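Local coordinates for Lmo0305 protein (Listeria monocytogenes, PDB 3PJ0) that is of unassigned function but belongs to the beta-eliminating lyase family of pyridoxal-phosphate proteins, with the aminotransferase-like fold and its cofactor covalently attached, at residues 78-83 and 173-178; 129-134 and 161-166; 155-160 and 196-201. All coordinates share one frame; numbering follows the deposited sequence. Where two conformers were deposited one is given.

Contact 1: residues 78-83 and 173-178; sequences IALRIW and SLHLDG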
loop_
_atom_site.group_PDB
_atom_site.type_symbol
_atom_site.label_atom_id
_atom_site.label_comp_id
_atom_site.label_asym_id
_atom_site.label_seq_id
_atom_site.Cartn_x
_atom_site.Cartn_y
_atom_site.Cartn_z
ATOM N N ILE A 78 1.928 10.590 -8.850
ATOM C CA ILE A 78 0.628 10.669 -9.529
ATOM C C ILE A 78 0.149 12.113 -9.699
ATOM O O ILE A 78 -0.303 12.488 -10.797
ATOM C CB ILE A 78 -0.444 9.809 -8.786
ATOM C CG1 ILE A 78 -0.099 8.340 -8.955
ATOM C CG2 ILE A 78 -1.902 10.099 -9.286
ATOM C CD1 ILE A 78 -0.931 7.384 -8.032
ATOM N N ALA A 79 0.286 12.945 -8.663
ATOM C CA ALA A 79 -0.151 14.335 -8.750
ATOM C C ALA A 79 0.587 15.035 -9.897
ATOM O O ALA A 79 -0.041 15.704 -10.727
ATOM C CB ALA A 79 0.076 15.091 -7.379
ATOM N N LEU A 80 1.912 14.881 -9.942
ATOM C CA LEU A 80 2.745 15.548 -10.957
ATOM C C LEU A 80 2.424 15.041 -12.375
ATOM O O LEU A 80 2.399 15.855 -13.331
ATOM C CB LEU A 80 4.249 15.413 -10.620
ATOM C CG LEU A 80 4.684 16.011 -9.255
ATOM C CD1 LEU A 80 6.151 15.879 -8.998
ATOM C CD2 LEU A 80 4.206 17.499 -9.126
ATOM N N ARG A 81 2.155 13.744 -12.519
ATOM C CA ARG A 81 1.710 13.208 -13.831
ATOM C C ARG A 81 0.381 13.814 -14.317
ATOM O O ARG A 81 0.229 14.160 -15.490
ATOM C CB ARG A 81 1.635 11.669 -13.818
ATOM C CG ARG A 81 1.116 11.043 -15.151
ATOM C CD ARG A 81 1.951 11.408 -16.361
ATOM N NE ARG A 81 1.317 10.867 -17.558
ATOM C CZ ARG A 81 1.513 9.638 -18.037
ATOM N NH1 ARG A 81 2.393 8.810 -17.483
ATOM N NH2 ARG A 81 0.817 9.246 -19.103
ATOM N N ILE A 82 -0.595 13.934 -13.418
ATOM C CA ILE A 82 -1.858 14.521 -13.786
ATOM C C ILE A 82 -1.638 15.954 -14.296
ATOM O O ILE A 82 -2.150 16.311 -15.366
ATOM C CB ILE A 82 -2.839 14.503 -12.613
ATOM C CG1 ILE A 82 -3.180 13.063 -12.248
ATOM C CG2 ILE A 82 -4.148 15.301 -12.924
ATOM C CD1 ILE A 82 -3.912 12.884 -10.890
ATOM N N TRP A 83 -0.862 16.770 -13.568
ATOM C CA TRP A 83 -0.611 18.146 -14.023
ATOM C C TRP A 83 0.215 18.164 -15.321
ATOM O O TRP A 83 -0.024 18.996 -16.156
ATOM C CB TRP A 83 0.019 19.014 -12.936
ATOM C CG TRP A 83 -0.842 19.217 -11.725
ATOM C CD1 TRP A 83 -0.488 18.989 -10.438
ATOM C CD2 TRP A 83 -2.218 19.612 -11.692
ATOM N NE1 TRP A 83 -1.529 19.239 -9.601
ATOM C CE2 TRP A 83 -2.615 19.614 -10.340
ATOM C CE3 TRP A 83 -3.158 19.977 -12.676
ATOM C CZ2 TRP A 83 -3.901 19.976 -9.936
ATOM C CZ3 TRP A 83 -4.453 20.318 -12.272
ATOM C CH2 TRP A 83 -4.804 20.324 -10.920
ATOM N N SER A 173 1.061 24.782 -12.469
ATOM C CA SER A 173 0.335 24.187 -11.343
ATOM C C SER A 173 1.267 24.177 -10.133
ATOM O O SER A 173 2.478 24.023 -10.298
ATOM C CB SER A 173 -0.111 22.752 -11.647
ATOM O OG SER A 173 -0.998 22.682 -12.754
ATOM N N LEU A 174 0.716 24.374 -8.933
ATOM C CA LEU A 174 1.523 24.434 -7.716
ATOM C C LEU A 174 1.026 23.312 -6.823
ATOM O O LEU A 174 -0.179 23.242 -6.532
ATOM C CB LEU A 174 1.391 25.801 -7.020
ATOM C CG LEU A 174 2.497 26.182 -6.002
ATOM C CD1 LEU A 174 3.866 26.328 -6.659
ATOM C CD2 LEU A 174 2.132 27.476 -5.212
ATOM N N HIS A 175 1.953 22.423 -6.434
ATOM C CA HIS A 175 1.679 21.253 -5.607
ATOM C C HIS A 175 2.419 21.322 -4.276
ATOM O O HIS A 175 3.635 21.579 -4.248
ATOM C CB HIS A 175 2.116 19.935 -6.310
ATOM C CG HIS A 175 1.962 18.734 -5.426
ATOM N ND1 HIS A 175 0.740 18.136 -5.208
ATOM C CD2 HIS A 175 2.862 18.052 -4.668
ATOM C CE1 HIS A 175 0.895 17.131 -4.366
ATOM N NE2 HIS A 175 2.168 17.070 -4.003
ATOM N N LEU A 176 1.692 21.064 -3.181
ATOM C CA LEU A 176 2.259 21.076 -1.838
ATOM C C LEU A 176 2.629 19.704 -1.314
ATOM O O LEU A 176 1.767 18.843 -1.191
ATOM C CB LEU A 176 1.274 21.726 -0.838
ATOM C CG LEU A 176 1.627 21.697 0.667
ATOM C CD1 LEU A 176 2.989 22.357 0.894
ATOM C CD2 LEU A 176 0.547 22.382 1.519
ATOM N N ASP A 177 3.931 19.489 -1.085
ATOM C CA ASP A 177 4.407 18.339 -0.362
ATOM C C ASP A 177 4.217 18.772 1.092
ATOM O O ASP A 177 5.037 19.481 1.675
ATOM C CB ASP A 177 5.877 17.946 -0.680
ATOM C CG ASP A 177 6.326 16.720 0.110
ATOM O OD1 ASP A 177 5.735 16.463 1.181
ATOM O OD2 ASP A 177 7.235 15.992 -0.356
ATOM N N GLY A 178 3.084 18.373 1.643
ATOM C CA GLY A 178 2.690 18.704 2.980
ATOM C C GLY A 178 2.842 17.541 3.933
ATOM O O GLY A 178 2.032 17.386 4.862
#

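Contact 2: residues 129-134 and 161-166; sequences DDIKSL and EKISEY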
loop_
_atom_site.group_PDB
_atom_site.type_symbol
_atom_site.label_atom_id
_atom_site.label_comp_id
_atom_site.label_asym_id
_atom_site.label_seq_id
_atom_site.Cartn_x
_atom_site.Cartn_y
_atom_site.Cartn_z
ATOM N N ASP A 129 13.015 33.705 -7.474
ATOM C CA ASP A 129 14.071 34.010 -8.443
ATOM C C ASP A 129 14.545 32.736 -9.170
ATOM O O ASP A 129 14.877 32.765 -10.358
ATOM C CB ASP A 129 15.284 34.685 -7.768
ATOM C CG ASP A 129 14.929 35.986 -7.028
ATOM O OD1 ASP A 129 15.427 37.047 -7.464
ATOM O OD2 ASP A 129 14.168 35.964 -6.023
ATOM N N ASP A 130 14.583 31.618 -8.458
ATOM C CA ASP A 130 14.992 30.342 -9.068
ATOM C C ASP A 130 13.973 29.893 -10.099
ATOM O O ASP A 130 14.342 29.390 -11.170
ATOM C CB ASP A 130 15.135 29.251 -8.014
ATOM C CG ASP A 130 16.248 29.539 -7.037
ATOM O OD1 ASP A 130 17.319 30.024 -7.463
ATOM O OD2 ASP A 130 16.034 29.287 -5.835
ATOM N N ILE A 131 12.690 30.058 -9.766
ATOM C CA ILE A 131 11.599 29.714 -10.658
ATOM C C ILE A 131 11.639 30.593 -11.923
ATOM O O ILE A 131 11.498 30.091 -13.050
ATOM C CB ILE A 131 10.226 29.837 -9.957
ATOM C CG1 ILE A 131 10.117 28.858 -8.789
ATOM C CG2 ILE A 131 9.124 29.556 -10.947
ATOM C CD1 ILE A 131 8.924 29.154 -7.851
ATOM N N LYS A 132 11.830 31.895 -11.720
ATOM C CA LYS A 132 11.949 32.873 -12.815
ATOM C C LYS A 132 13.145 32.588 -13.714
ATOM O O LYS A 132 13.095 32.914 -14.896
ATOM C CB LYS A 132 12.029 34.315 -12.262
ATOM C CG LYS A 132 10.701 34.856 -11.740
ATOM C CD LYS A 132 10.817 36.321 -11.230
ATOM C CE LYS A 132 9.456 36.896 -10.810
ATOM N NZ LYS A 132 9.571 38.334 -10.404
ATOM N N SER A 133 14.187 31.959 -13.175
ATOM C CA SER A 133 15.403 31.615 -13.920
ATOM C C SER A 133 15.341 30.273 -14.661
ATOM O O SER A 133 16.328 29.881 -15.289
ATOM C CB SER A 133 16.608 31.574 -12.965
ATOM O OG SER A 133 16.789 32.814 -12.310
ATOM N N LEU A 134 14.226 29.547 -14.560
ATOM C CA LEU A 134 14.091 28.272 -15.292
ATOM C C LEU A 134 14.303 28.511 -16.776
ATOM O O LEU A 134 13.779 29.474 -17.339
ATOM C CB LEU A 134 12.721 27.618 -15.049
ATOM C CG LEU A 134 12.486 26.955 -13.679
ATOM C CD1 LEU A 134 11.018 26.673 -13.474
ATOM C CD2 LEU A 134 13.281 25.660 -13.545
ATOM N N GLU A 161 2.953 33.400 -1.008
ATOM C CA GLU A 161 1.879 34.075 -1.755
ATOM C C GLU A 161 2.384 34.549 -3.122
ATOM O O GLU A 161 1.758 34.338 -4.154
ATOM C CB GLU A 161 1.319 35.258 -0.960
ATOM C CG GLU A 161 0.558 34.840 0.296
ATOM C CD GLU A 161 0.115 36.017 1.163
ATOM O OE1 GLU A 161 0.813 37.050 1.196
ATOM O OE2 GLU A 161 -0.948 35.910 1.815
ATOM N N LYS A 162 3.543 35.173 -3.133
ATOM C CA LYS A 162 4.130 35.669 -4.387
ATOM C C LYS A 162 4.456 34.511 -5.360
ATOM O O LYS A 162 4.317 34.635 -6.586
ATOM C CB LYS A 162 5.338 36.558 -4.067
ATOM C CG LYS A 162 4.915 37.830 -3.347
ATOM C CD LYS A 162 6.060 38.653 -2.794
ATOM C CE LYS A 162 5.487 39.937 -2.169
ATOM N NZ LYS A 162 6.472 40.688 -1.330
ATOM N N ILE A 163 4.913 33.385 -4.827
ATOM C CA ILE A 163 5.199 32.219 -5.673
ATOM C C ILE A 163 3.905 31.705 -6.311
ATOM O O ILE A 163 3.864 31.387 -7.507
ATOM C CB ILE A 163 5.902 31.114 -4.854
ATOM C CG1 ILE A 163 7.371 31.499 -4.648
ATOM C CG2 ILE A 163 5.751 29.775 -5.557
ATOM C CD1 ILE A 163 8.154 30.528 -3.773
ATOM N N SER A 164 2.855 31.636 -5.492
ATOM C CA SER A 164 1.530 31.194 -5.938
ATOM C C SER A 164 1.005 32.115 -7.023
ATOM O O SER A 164 0.544 31.656 -8.068
ATOM C CB SER A 164 0.531 31.167 -4.760
ATOM O OG SER A 164 -0.718 30.597 -5.162
ATOM N N GLU A 165 1.099 33.423 -6.780
ATOM C CA GLU A 165 0.594 34.412 -7.749
ATOM C C GLU A 165 1.351 34.314 -9.087
ATOM O O GLU A 165 0.745 34.373 -10.141
ATOM C CB GLU A 165 0.657 35.835 -7.161
ATOM C CG GLU A 165 -0.343 36.012 -5.977
ATOM C CD GLU A 165 -0.081 37.239 -5.072
ATOM O OE1 GLU A 165 1.083 37.676 -4.914
ATOM O OE2 GLU A 165 -1.051 37.730 -4.474
ATOM N N TYR A 166 2.667 34.109 -9.039
ATOM C CA TYR A 166 3.460 34.016 -10.265
ATOM C C TYR A 166 3.094 32.756 -11.030
ATOM O O TYR A 166 2.908 32.790 -12.254
ATOM C CB TYR A 166 4.949 34.011 -9.951
ATOM C CG TYR A 166 5.812 33.813 -11.164
ATOM C CD1 TYR A 166 6.071 34.866 -12.049
ATOM C CD2 TYR A 166 6.371 32.572 -11.431
ATOM C CE1 TYR A 166 6.873 34.669 -13.167
ATOM C CE2 TYR A 166 7.162 32.364 -12.533
ATOM C CZ TYR A 166 7.420 33.407 -13.391
ATOM O OH TYR A 166 8.215 33.156 -14.478
HETATM O O HOH W 1 9.414 30.817 -14.982
#

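Contact 3: residues 155-160 and 196-201; sequences PAFEEL and CALFDS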
loop_
_atom_site.group_PDB
_atom_site.type_symbol
_atom_site.label_atom_id
_atom_site.label_comp_id
_atom_site.label_asym_id
_atom_site.label_seq_id
_atom_site.Cartn_x
_atom_site.Cartn_y
_atom_site.Cartn_z
ATOM N N PRO A 155 9.927 29.570 3.854
ATOM C CA PRO A 155 9.918 30.941 3.405
ATOM C C PRO A 155 8.874 31.740 4.205
ATOM O O PRO A 155 7.904 31.176 4.754
ATOM C CB PRO A 155 9.464 30.823 1.956
ATOM C CG PRO A 155 8.556 29.639 1.956
ATOM C CD PRO A 155 9.247 28.674 2.909
ATOM N N ALA A 156 9.067 33.046 4.281
ATOM C CA ALA A 156 8.025 33.900 4.841
ATOM C C ALA A 156 6.711 33.588 4.091
ATOM O O ALA A 156 6.729 33.263 2.894
ATOM C CB ALA A 156 8.405 35.353 4.654
ATOM N N PHE A 157 5.578 33.688 4.784
ATOM C CA PHE A 157 4.303 33.383 4.138
ATOM C C PHE A 157 4.067 34.277 2.911
ATOM O O PHE A 157 3.640 33.803 1.872
ATOM C CB PHE A 157 3.115 33.448 5.117
ATOM C CG PHE A 157 1.864 32.797 4.563
ATOM C CD1 PHE A 157 1.722 31.418 4.593
ATOM C CD2 PHE A 157 0.867 33.557 3.961
ATOM C CE1 PHE A 157 0.587 30.805 4.057
ATOM C CE2 PHE A 157 -0.275 32.942 3.423
ATOM C CZ PHE A 157 -0.399 31.577 3.462
ATOM N N GLU A 158 4.415 35.553 3.015
ATOM C CA GLU A 158 4.236 36.493 1.897
ATOM C C GLU A 158 4.994 36.059 0.642
ATOM O O GLU A 158 4.596 36.370 -0.478
ATOM C CB GLU A 158 4.633 37.913 2.298
ATOM C CG GLU A 158 3.738 38.519 3.382
ATOM C CD GLU A 158 4.006 37.963 4.777
ATOM O OE1 GLU A 158 5.039 37.284 4.968
ATOM O OE2 GLU A 158 3.175 38.187 5.671
ATOM N N GLU A 159 6.108 35.351 0.818
ATOM C CA GLU A 159 6.871 34.875 -0.324
ATOM C C GLU A 159 6.188 33.664 -0.976
ATOM O O GLU A 159 6.297 33.441 -2.191
ATOM C CB GLU A 159 8.316 34.579 0.090
ATOM C CG GLU A 159 9.084 35.812 0.568
ATOM C CD GLU A 159 9.279 36.916 -0.496
ATOM O OE1 GLU A 159 9.060 36.670 -1.702
ATOM O OE2 GLU A 159 9.698 38.032 -0.109
ATOM N N LEU A 160 5.488 32.866 -0.173
ATOM C CA LEU A 160 4.728 31.742 -0.700
ATOM C C LEU A 160 3.563 32.325 -1.505
ATOM O O LEU A 160 3.264 31.854 -2.580
ATOM C CB LEU A 160 4.276 30.861 0.477
ATOM C CG LEU A 160 3.674 29.483 0.232
ATOM C CD1 LEU A 160 4.627 28.605 -0.571
ATOM C CD2 LEU A 160 3.362 28.848 1.582
ATOM N N CYS A 196 -3.048 25.683 2.203
ATOM C CA CYS A 196 -3.387 24.875 1.033
ATOM C C CYS A 196 -4.113 25.647 -0.075
ATOM O O CYS A 196 -4.097 25.204 -1.244
ATOM C CB CYS A 196 -4.229 23.678 1.435
ATOM S SG CYS A 196 -3.329 22.466 2.418
ATOM N N ALA A 197 -4.751 26.764 0.287
ATOM C CA ALA A 197 -5.476 27.605 -0.683
ATOM C C ALA A 197 -4.575 28.191 -1.772
ATOM O O ALA A 197 -5.073 28.644 -2.819
ATOM C CB ALA A 197 -6.239 28.746 0.021
ATOM N N LEU A 198 -3.268 28.216 -1.517
ATOM C CA LEU A 198 -2.330 28.772 -2.481
ATOM C C LEU A 198 -1.874 27.721 -3.503
ATOM O O LEU A 198 -1.129 28.054 -4.428
ATOM C CB LEU A 198 -1.100 29.316 -1.748
ATOM C CG LEU A 198 -1.311 30.447 -0.746
ATOM C CD1 LEU A 198 0.063 30.774 -0.090
ATOM C CD2 LEU A 198 -1.887 31.644 -1.450
ATOM N N PHE A 199 -2.348 26.481 -3.354
ATOM C CA PHE A 199 -1.906 25.347 -4.152
ATOM C C PHE A 199 -3.046 24.699 -4.905
ATOM O O PHE A 199 -4.178 24.712 -4.459
ATOM C CB PHE A 199 -1.289 24.275 -3.210
ATOM C CG PHE A 199 -0.005 24.713 -2.569
ATOM C CD1 PHE A 199 1.206 24.481 -3.214
ATOM C CD2 PHE A 199 -0.010 25.370 -1.346
ATOM C CE1 PHE A 199 2.417 24.893 -2.640
ATOM C CE2 PHE A 199 1.196 25.799 -0.761
ATOM C CZ PHE A 199 2.409 25.543 -1.411
ATOM N N ASP A 200 -2.723 24.144 -6.053
ATOM C CA ASP A 200 -3.668 23.363 -6.830
ATOM C C ASP A 200 -3.938 22.002 -6.195
ATOM O O ASP A 200 -5.047 21.499 -6.264
ATOM C CB ASP A 200 -3.098 23.146 -8.226
ATOM C CG ASP A 200 -3.085 24.402 -9.019
ATOM O OD1 ASP A 200 -4.194 24.827 -9.402
ATOM O OD2 ASP A 200 -2.010 24.983 -9.240
ATOM N N SER A 201 -2.901 21.362 -5.679
ATOM C CA SER A 201 -3.051 20.056 -5.054
ATOM C C SER A 201 -2.151 19.967 -3.835
ATOM O O SER A 201 -1.184 20.722 -3.691
ATOM C CB SER A 201 -2.762 18.916 -6.057
ATOM O OG SER A 201 -1.466 19.044 -6.644
#

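Contact 1: residues 78-83 and 173-178
W83 and S173 make the close end of this contact. The helix segment 78-83 lies against the strand 173-178 of the central mixed sheet, the two running almost exactly antiparallel (174°) with their axes 9.9 Å apart. S173 sits over one face of the indole: its CB is 3.8 Å from the centroid of the five-membered ring of W83 and 19° off the normal, a CH-pi contact. S173 OG lies over the same face of the indole, offset toward the rim, 3.5 Å from W83 CE3. Two residues further along the strand, H175 holds CG anti to its backbone N (chi1 175°), and that carries the imidazole to the methyl of A79, with H175 CE1 3.7 Å from A79 CB. L80 is the loose side. Only its CD2 approaches, 4.3 Å from H175 CB; L80 also packs on S140 of the adjacent strand. Every touching residue is buried, so the looser part still lies inside the protein. The polar nitrogens find partners beyond the two segments: W83 NE1 and H175 ND1 share the hydroxyl of S201, and H175 NE2 meets Q76 OE1. Van der Waals and CH-pi packing probably sets the spacing of helix and strand, while hydrogen bonds at both imidazole nitrogens would fix its rotation; through Q76 and then D177 OD2, H175 is linked to N1 of the modified residue at position 208.

Contact 2: residues 129-134 and 161-166
Y166 OH and the carbonyl of I131 share water 1, which is the polar bridge between these two helical segments. The water oxygen is 2.7 Å from Y166 OH, lying in the plane of the phenol ring at its edge, and it donates to I131 O over 2.9 Å. I131 O also accepts the backbone N-H of L134, so this carbonyl in the last turn of helix 128-132 has two donors. Around the bridge the contact is apolar. Y166 keeps CG anti to its backbone N (chi1 176°), which sends the ring out of helix 157-170 and across to the shorter helix. K132 lies over one face: its CG is 3.9 Å from Y166 CZ, and because the chain is extended beyond CG, its CE passes above the CD1–CE1 side of the ring, 4.1 Å from Y166 CD1. The methylenes do this packing on the exposed side. I131 works from the buried side with both branches. The I131 and Y166 side chains pass in opposite directions, with I131 CG2 3.8 Å from Y166 CE2. I131 CD1 meets I163 CG2 at 4.0 Å, the two isoleucines crossing near a right angle. I163 continues inward to L174 of the sheet, and I128 packs on both I163 and Y166. At the far end of the short helix, S133 OG donates to D129 O over 2.7 Å, tilted 28° from the carbonyl plane, just where the helical bonds to S133 N turn weak. The packing joins a peripheral helix to the sheet-facing helix of this aminotransferase-like domain. Its interior relies on branched aliphatics, while the hydroxyl of the partly exposed Y166 is tied to the I131 carbonyl through a water.

Contact 3: residues 155-160 and 196-201
L198 puts its CD1 methyl between F157 and L160, packing a type I beta turn, C196 to F199, against the start of helix 157-170. The turn lies just before strand 201-205 of the central sheet, in the alpha/beta/alpha architecture of the aminotransferase-like fold. L198 carries CG anti to its carbonyl carbon, with CD1 anti to CA (chi2 177°), an extended shape that brings this methyl to F157 and L160. F157 reaches it with the far end of its ring: F157 CZ is 3.7 Å from L198 CD1, and the ring meets that methyl at a slant. The ring of F157 also has an edge-to-face partner in Y188, which probably helps set its tilt. Three residues on, L160 comes in at another slant, its branch point CG 3.8 Å from L198 CD1. L160 was modelled in two conformers, and its distances hold for the copy described here. In that copy its side chain stands at about a right angle to F199, which is buried and packs on L174 and L176 of the sheet. The contact is therefore graded: F157 and L198 lie partly exposed, L160 and F199 inside. Polar bonds probably help hold the turn: K63 NZ bonds the carbonyl oxygens of both C196 and F199, while the turn closes on itself through F199 N to C196 O at 3.0 Å. In that same conformer of L160, its CD1 meets the ring end of F199 at CZ, 3.9 Å away.

Overall arrangement
The segments follow the chain as 78-83, 129-134, 155-160, 161-166, 173-178 and 196-201, so contact 2 falls within the span of contact 1, and contact 3 interleaves with both. Centres of contacts 1 and 2 lie about 16 Å apart, 1 and 3 about 14 Å, 2 and 3 about 11 Å. Strand 173-178 is the divider: helix 72-87 packs on one face, helix 157-170 on the other, where L174 meets I163 and S164. Helix 157-170 serves contacts 2 and 3, its S164 OG bonding L198 O, and links strands 140-144 and 173-178 in a beta-alpha-beta crossover. Together they join helices on both faces to the central sheet, whose strand 173-178 carries D177, a partner of the cofactor nitrogen.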